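Local atomic coordinates of R.Ecl18kI (Enterobacter cloacae, PDB entry 2GB7), a protein that recognises the double-stranded DNA sequence 5'-CCNGG-3' and cuts it before the first C as a type II restriction endonuclease. Residues Lys15-Lys18 with Ser19-Thr23; Tyr106-Ala109 with Leu110-Gln114. The protein carries 1 engineered substitution. All coordinates share one frame; numbering follows the deposited sequence.

Contact 1 of 2, residues Lys15-Lys18 with Ser19-Thr23; sequences KERK and SHFIT. With nucleotides of chain A.
The amides of Ser-19 and Phe-21 bond to the carbonyls of Lys-15 and Arg-17, four residues back, in the last turn of helix 6-20. The Phe-21 N to Arg-17 O bond is 3.1 Å long, with an N-H...O angle of 155°. The amide of His-20 is shared between Glu-16 O and Arg-17 O, and both of its bonds are weak. Phe-21 is the first residue to leave helical geometry. A water donates a hydrogen bond to Lys-15 O.

Glu-16 and His-20 run side by side on one flank. Glu-16 is bent at chi2, which brings its carboxylate level with the imidazole. The two planes are only 7° apart. OE2 lies in the ring plane at its edge, 3.1 Å from His-20 CD2 and 3.2 Å from His-20 NE2.

This helix end packs on two long helices, 102-134 and 49-77; from the latter, Phe-71 supports Glu-16, and Phe-67 and Phe-71 meet the Phe-21 ring edge-to-face. The Phe-21 ring also turns an edge to the helix end, with CD2 3.3 Å from Arg-17 O. It touches the stem of Arg-17 too, where CG is 3.6 Å from Phe-21 CD2.

Arg-17 starts out extended, with CG anti to the backbone N (chi1 -164°), and bends at chi3. The bend carries the guanidinium past the phenyl ring to helix 102-134. There NH2 bonds to Ser-111 OG and Asn-112 OD1. The CD methylene packs beside the phosphate of DC9 of chain A, 3.5 Å from OP1. Beyond the turn, Thr-23 is the N-cap of helix 24-34, its OG1 bonded to Ala-26 N.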
loop_
_atom_site.group_PDB
_atom_site.type_symbol
_atom_site.label_atom_id
_atom_site.label_comp_id
_atom_site.label_asym_id
_atom_site.label_seq_id
_atom_site.Cartn_x
_atom_site.Cartn_y
_atom_site.Cartn_z
ATOM N N LYS F 15 -19.196 -2.222 -14.076
ATOM C CA LYS F 15 -20.443 -2.951 -14.279
ATOM C C LYS F 15 -20.147 -4.372 -14.740
ATOM O O LYS F 15 -20.701 -5.334 -14.207
ATOM C CB LYS F 15 -21.328 -2.218 -15.296
ATOM C CG LYS F 15 -22.728 -2.807 -15.493
ATOM C CD LYS F 15 -23.492 -1.984 -16.521
ATOM C CE LYS F 15 -24.728 -2.710 -17.050
ATOM N NZ LYS F 15 -25.993 -2.360 -16.319
ATOM N N GLU F 16 -19.241 -4.487 -15.703
ATOM C CA GLU F 16 -18.887 -5.764 -16.302
ATOM C C GLU F 16 -18.116 -6.641 -15.347
ATOM O O GLU F 16 -18.329 -7.840 -15.340
ATOM C CB GLU F 16 -18.057 -5.569 -17.569
ATOM C CG GLU F 16 -18.847 -4.941 -18.726
ATOM C CD GLU F 16 -19.820 -5.899 -19.395
ATOM O OE1 GLU F 16 -20.683 -5.409 -20.168
ATOM O OE2 GLU F 16 -19.720 -7.131 -19.194
ATOM N N ARG F 17 -17.211 -6.048 -14.573
ATOM C CA ARG F 17 -16.437 -6.817 -13.593
ATOM C C ARG F 17 -17.351 -7.450 -12.554
ATOM O O ARG F 17 -17.192 -8.625 -12.218
ATOM C CB ARG F 17 -15.385 -5.948 -12.902
ATOM C CG ARG F 17 -14.323 -6.785 -12.179
ATOM C CD ARG F 17 -13.286 -5.944 -11.442
ATOM N NE ARG F 17 -12.653 -4.953 -12.305
ATOM C CZ ARG F 17 -11.635 -5.201 -13.120
ATOM N NH1 ARG F 17 -11.154 -6.440 -13.235
ATOM N NH2 ARG F 17 -11.139 -4.210 -13.867
ATOM N N LYS F 18 -18.282 -6.661 -12.029
ATOM C CA LYS F 18 -19.252 -7.153 -11.052
ATOM C C LYS F 18 -20.100 -8.295 -11.619
ATOM O O LYS F 18 -20.364 -9.280 -10.916
ATOM C CB LYS F 18 -20.156 -6.021 -10.571
ATOM C CG LYS F 18 -21.144 -6.418 -9.503
ATOM C CD LYS F 18 -22.128 -5.307 -9.227
ATOM C CE LYS F 18 -23.516 -5.664 -9.729
ATOM N NZ LYS F 18 -24.480 -4.544 -9.484
ATOM N N SER F 19 -20.503 -8.161 -12.881
ATOM C CA SER F 19 -21.391 -9.118 -13.526
ATOM C C SER F 19 -20.728 -10.433 -13.844
ATOM O O SER F 19 -21.405 -11.459 -13.897
ATOM C CB SER F 19 -21.920 -8.561 -14.851
ATOM O OG SER F 19 -22.658 -7.387 -14.632
ATOM N N HIS F 20 -19.429 -10.402 -14.117
ATOM C CA HIS F 20 -18.769 -11.564 -14.690
ATOM C C HIS F 20 -17.772 -12.297 -13.826
ATOM O O HIS F 20 -17.456 -13.449 -14.106
ATOM C CB HIS F 20 -18.096 -11.193 -15.993
ATOM C CG HIS F 20 -19.071 -10.961 -17.098
ATOM N ND1 HIS F 20 -19.783 -11.985 -17.684
ATOM C CD2 HIS F 20 -19.480 -9.822 -17.697
ATOM C CE1 HIS F 20 -20.579 -11.485 -18.610
ATOM N NE2 HIS F 20 -20.422 -10.175 -18.629
ATOM N N PHE F 21 -17.265 -11.632 -12.797
ATOM C CA PHE F 21 -16.329 -12.276 -11.885
ATOM C C PHE F 21 -17.033 -12.687 -10.629
ATOM O O PHE F 21 -17.710 -11.872 -10.003
ATOM C CB PHE F 21 -15.209 -11.320 -11.498
ATOM C CG PHE F 21 -14.246 -11.062 -12.585
ATOM C CD1 PHE F 21 -13.089 -11.813 -12.697
ATOM C CD2 PHE F 21 -14.503 -10.068 -13.527
ATOM C CE1 PHE F 21 -12.185 -11.567 -13.725
ATOM C CE2 PHE F 21 -13.619 -9.820 -14.532
ATOM C CZ PHE F 21 -12.454 -10.563 -14.642
ATOM N N ILE F 22 -16.833 -13.932 -10.217
ATOM C CA ILE F 22 -17.269 -14.340 -8.892
ATOM C C ILE F 22 -16.364 -13.726 -7.815
ATOM O O ILE F 22 -15.226 -13.298 -8.091
ATOM C CB ILE F 22 -17.376 -15.881 -8.771
ATOM C CG1 ILE F 22 -15.998 -16.550 -8.909
ATOM C CG2 ILE F 22 -18.377 -16.428 -9.813
ATOM C CD1 ILE F 22 -16.028 -18.089 -8.693
ATOM N N THR F 23 -16.884 -13.657 -6.591
ATOM C CA THR F 23 -16.173 -13.006 -5.493
ATOM C C THR F 23 -14.908 -13.805 -5.162
ATOM O O THR F 23 -14.846 -15.003 -5.487
ATOM C CB THR F 23 -17.072 -12.890 -4.259
ATOM O OG1 THR F 23 -17.286 -14.195 -3.706
ATOM C CG2 THR F 23 -18.419 -12.263 -4.639
ATOM P P DC A 9 -13.241 -5.862 -7.637
ATOM O OP1 DC A 9 -12.745 -7.121 -8.243
ATOM O OP2 DC A 9 -14.484 -5.236 -8.154
ATOM O "O5'" DC A 9 -13.394 -6.114 -6.073
ATOM C "C5'" DC A 9 -12.382 -6.829 -5.370
ATOM C "C4'" DC A 9 -12.739 -6.966 -3.910
ATOM O "O4'" DC A 9 -12.614 -5.681 -3.259
ATOM C "C3'" DC A 9 -14.161 -7.453 -3.626
ATOM O "O3'" DC A 9 -14.167 -8.254 -2.443
ATOM C "C2'" DC A 9 -14.900 -6.168 -3.295
ATOM C "C1'" DC A 9 -13.819 -5.371 -2.585
ATOM N N1 DC A 9 -13.986 -3.911 -2.613
ATOM C C2 DC A 9 -13.504 -3.160 -1.535
ATOM O O2 DC A 9 -12.948 -3.749 -0.594
ATOM N N3 DC A 9 -13.655 -1.815 -1.548
ATOM C C4 DC A 9 -14.255 -1.221 -2.583
ATOM N N4 DC A 9 -14.383 0.106 -2.556
ATOM C C5 DC A 9 -14.753 -1.962 -3.692
ATOM C C6 DC A 9 -14.600 -3.292 -3.667
HETATM O O HOH W 1 -23.130 -5.424 -13.292
#

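Contact 2 of 2, residues Tyr106-Ala109 with Leu110-Gln114; sequences YDLA and LSNTQ. With nucleotides of chain A.
Tyr-106 to Ala-109 and Leu-110 to Thr-113 are joined by four regular i to i+4 backbone bonds within helix 102-134, from Leu-110 N to Tyr-106 O through to Thr-113 N to Ala-109 O. Leu-110 sets its CB over one face of the Tyr-106 ring, and its CD2 is 3.9 Å from Tyr-106 CE2. The phenol then reaches the DNA, whose guanines here are all of chain A: Tyr-106 OH donates to OP2 of DG6 at 3.0 Å, with OP2 at the ring edge and in its plane. Five residues on from Tyr-106, Ser-111 OG donates to OP1 of DG8 at 2.7 Å while accepting from Arg-17. The side-chain amide of Asn-112 uses OD1 toward Arg-17 and ND2 toward Thr-72.

Gln-114 bends at chi2 (-73°) into the minor groove. Its NE2 donates to N3 of DG6 at 3.1 Å and to O4' of DG7 at 3.2 Å. Its OE1 accepts from N2 of DG6 at 3.2 Å, and also from Arg-117 of the second subunit. Its backbone O accepts from N2 of DG7 at 3.1 Å. Hydroxyls thus hold the phosphates, while one glutamine uses both side chain and backbone to sense guanine amino groups, consistent with sequence recognition.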
loop_
_atom_site.group_PDB
_atom_site.type_symbol
_atom_site.label_atom_id
_atom_site.label_comp_id
_atom_site.label_asym_id
_atom_site.label_seq_id
_atom_site.Cartn_x
_atom_site.Cartn_y
_atom_site.Cartn_z
ATOM N N TYR F 106 -5.100 2.700 -20.143
ATOM C CA TYR F 106 -4.500 2.831 -18.814
ATOM C C TYR F 106 -5.544 2.617 -17.716
ATOM O O TYR F 106 -5.275 1.895 -16.760
ATOM C CB TYR F 106 -3.788 4.182 -18.651
ATOM C CG TYR F 106 -3.302 4.386 -17.224
ATOM C CD1 TYR F 106 -2.142 3.788 -16.760
ATOM C CD2 TYR F 106 -4.029 5.186 -16.345
ATOM C CE1 TYR F 106 -1.714 3.963 -15.426
ATOM C CE2 TYR F 106 -3.611 5.371 -15.024
ATOM C CZ TYR F 106 -2.453 4.762 -14.577
ATOM O OH TYR F 106 -2.030 4.955 -13.276
ATOM N N ASP F 107 -6.716 3.238 -17.828
ATOM C CA ASP F 107 -7.771 3.082 -16.822
ATOM C C ASP F 107 -8.241 1.639 -16.647
ATOM O O ASP F 107 -8.513 1.178 -15.520
ATOM C CB ASP F 107 -8.964 3.953 -17.166
ATOM C CG ASP F 107 -8.694 5.420 -16.911
ATOM O OD1 ASP F 107 -7.644 5.746 -16.300
ATOM O OD2 ASP F 107 -9.549 6.230 -17.325
ATOM N N LEU F 108 -8.361 0.933 -17.765
ATOM C CA LEU F 108 -8.659 -0.503 -17.691
ATOM C C LEU F 108 -7.581 -1.284 -16.950
ATOM O O LEU F 108 -7.893 -2.080 -16.063
ATOM C CB LEU F 108 -8.829 -1.085 -19.094
ATOM C CG LEU F 108 -9.034 -2.597 -19.230
ATOM C CD1 LEU F 108 -10.278 -3.063 -18.505
ATOM C CD2 LEU F 108 -9.131 -2.994 -20.702
ATOM N N ALA F 109 -6.320 -1.102 -17.335
ATOM C CA ALA F 109 -5.243 -1.834 -16.668
ATOM C C ALA F 109 -5.165 -1.455 -15.200
ATOM O O ALA F 109 -4.966 -2.318 -14.345
ATOM C CB ALA F 109 -3.921 -1.564 -17.342
ATOM N N LEU F 110 -5.334 -0.166 -14.919
ATOM C CA LEU F 110 -5.343 0.299 -13.536
ATOM C C LEU F 110 -6.424 -0.412 -12.717
ATOM O O LEU F 110 -6.140 -0.918 -11.626
ATOM C CB LEU F 110 -5.536 1.818 -13.438
ATOM C CG LEU F 110 -5.604 2.452 -12.035
ATOM C CD1 LEU F 110 -4.342 2.178 -11.213
ATOM C CD2 LEU F 110 -5.845 3.967 -12.209
ATOM N N SER F 111 -7.643 -0.448 -13.258
ATOM C CA SER F 111 -8.771 -1.112 -12.605
ATOM C C SER F 111 -8.434 -2.584 -12.341
ATOM O O SER F 111 -8.697 -3.094 -11.238
ATOM C CB SER F 111 -10.013 -0.994 -13.496
ATOM O OG SER F 111 -11.160 -1.507 -12.846
ATOM N N ASN F 112 -7.847 -3.242 -13.347
ATOM C CA ASN F 112 -7.341 -4.634 -13.213
ATOM C C ASN F 112 -6.341 -4.855 -12.086
ATOM O O ASN F 112 -6.493 -5.810 -11.298
ATOM C CB ASN F 112 -6.704 -5.115 -14.514
ATOM C CG ASN F 112 -7.729 -5.465 -15.576
ATOM O OD1 ASN F 112 -8.942 -5.456 -15.345
ATOM N ND2 ASN F 112 -7.228 -5.800 -16.751
ATOM N N THR F 113 -5.312 -4.001 -11.990
ATOM C CA THR F 113 -4.340 -4.218 -10.907
ATOM C C THR F 113 -4.928 -3.900 -9.545
ATOM O O THR F 113 -4.567 -4.534 -8.531
ATOM C CB THR F 113 -2.980 -3.479 -11.084
ATOM O OG1 THR F 113 -2.057 -3.931 -10.072
ATOM C CG2 THR F 113 -3.140 -1.934 -11.082
ATOM N N GLN F 114 -5.838 -2.932 -9.501
ATOM C CA GLN F 114 -6.472 -2.619 -8.197
ATOM C C GLN F 114 -7.390 -3.744 -7.732
ATOM O O GLN F 114 -7.469 -4.073 -6.515
ATOM C CB GLN F 114 -7.230 -1.306 -8.276
ATOM C CG GLN F 114 -6.348 -0.114 -8.626
ATOM C CD GLN F 114 -5.440 0.298 -7.463
ATOM O OE1 GLN F 114 -4.520 -0.436 -7.062
ATOM N NE2 GLN F 114 -5.725 1.459 -6.887
ATOM P P DG A 7 -8.510 6.017 -7.857
ATOM O OP1 DG A 7 -7.992 6.936 -8.911
ATOM O OP2 DG A 7 -9.260 6.579 -6.712
ATOM O "O5'" DG A 7 -9.395 4.896 -8.561
ATOM C "C5'" DG A 7 -8.841 4.112 -9.617
ATOM C "C4'" DG A 7 -9.214 2.655 -9.457
ATOM O "O4'" DG A 7 -8.547 2.097 -8.299
ATOM C "C3'" DG A 7 -10.700 2.361 -9.276
ATOM O "O3'" DG A 7 -11.010 1.172 -10.017
ATOM C "C2'" DG A 7 -10.836 2.182 -7.771
ATOM C "C1'" DG A 7 -9.493 1.588 -7.374
ATOM N N9 DG A 7 -9.028 1.943 -6.035
ATOM C C8 DG A 7 -9.080 3.183 -5.444
ATOM N N7 DG A 7 -8.567 3.203 -4.243
ATOM C C5 DG A 7 -8.149 1.896 -4.025
ATOM C C6 DG A 7 -7.510 1.313 -2.901
ATOM O O6 DG A 7 -7.162 1.857 -1.850
ATOM N N1 DG A 7 -7.274 -0.045 -3.091
ATOM C C2 DG A 7 -7.598 -0.751 -4.225
ATOM N N2 DG A 7 -7.291 -2.058 -4.215
ATOM N N3 DG A 7 -8.183 -0.215 -5.288
ATOM C C4 DG A 7 -8.433 1.103 -5.117
ATOM P P DG A 6 -3.044 6.671 -10.314
ATOM O OP1 DG A 6 -1.741 5.964 -10.208
ATOM O OP2 DG A 6 -3.686 6.818 -11.646
ATOM O "O5'" DG A 6 -4.102 5.966 -9.365
ATOM C "C5'" DG A 6 -3.719 5.415 -8.112
ATOM C "C4'" DG A 6 -4.924 4.783 -7.461
ATOM O "O4'" DG A 6 -4.554 4.079 -6.253
ATOM C "C3'" DG A 6 -6.013 5.776 -7.056
ATOM O "O3'" DG A 6 -7.276 5.157 -7.293
ATOM C "C2'" DG A 6 -5.795 5.921 -5.560
ATOM C "C1'" DG A 6 -5.409 4.501 -5.212
ATOM N N9 DG A 6 -4.716 4.279 -3.950
ATOM C C8 DG A 6 -4.324 5.202 -3.009
ATOM N N7 DG A 6 -3.747 4.653 -1.972
ATOM C C5 DG A 6 -3.760 3.293 -2.255
ATOM C C6 DG A 6 -3.286 2.185 -1.500
ATOM O O6 DG A 6 -2.754 2.181 -0.387
ATOM N N1 DG A 6 -3.491 0.983 -2.173
ATOM C C2 DG A 6 -4.078 0.858 -3.405
ATOM N N2 DG A 6 -4.168 -0.387 -3.898
ATOM N N3 DG A 6 -4.538 1.877 -4.106
ATOM C C4 DG A 6 -4.344 3.053 -3.476
ATOM P P DG A 8 -12.456 0.482 -9.885
ATOM O OP1 DG A 8 -12.769 -0.091 -11.225
ATOM O OP2 DG A 8 -13.430 1.386 -9.232
ATOM O "O5'" DG A 8 -12.152 -0.753 -8.930
ATOM C "C5'" DG A 8 -11.081 -1.635 -9.246
ATOM C "C4'" DG A 8 -10.974 -2.730 -8.213
ATOM O "O4'" DG A 8 -10.471 -2.194 -6.968
ATOM C "C3'" DG A 8 -12.287 -3.429 -7.877
ATOM O "O3'" DG A 8 -12.024 -4.821 -7.724
ATOM C "C2'" DG A 8 -12.694 -2.795 -6.558
ATOM C "C1'" DG A 8 -11.349 -2.526 -5.908
ATOM N N9 DG A 8 -11.319 -1.421 -4.955
ATOM C C8 DG A 8 -11.643 -0.109 -5.199
ATOM N N7 DG A 8 -11.473 0.661 -4.159
ATOM C C5 DG A 8 -11.018 -0.194 -3.166
ATOM C C6 DG A 8 -10.656 0.071 -1.821
ATOM O O6 DG A 8 -10.661 1.155 -1.223
ATOM N N1 DG A 8 -10.256 -1.085 -1.160
ATOM C C2 DG A 8 -10.212 -2.339 -1.720
ATOM N N2 DG A 8 -9.811 -3.332 -0.916
ATOM N N3 DG A 8 -10.539 -2.598 -2.977
ATOM C C4 DG A 8 -10.930 -1.487 -3.637
#

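How the contacts relate
Contact 1 is mostly at the surface, and contact 2 is buried between DNA, neighbouring helices and the second subunit. Both are local along the chain. Contact 2 lies wholly within one helix, in the N-terminal part of 102-134, whereas contact 1 runs off the C-terminal end of helix 6-20. Arg-17 of contact 1 joins the two. Contact 1 mixes a carboxylate, an imidazole and aromatic packing, and approaches the DNA through an arginine methylene. Contact 2 bonds to the DNA directly. Besides packing on phosphates itself, Arg-17 backs Ser-111, whose hydroxyl bonds to DG8 of chain A.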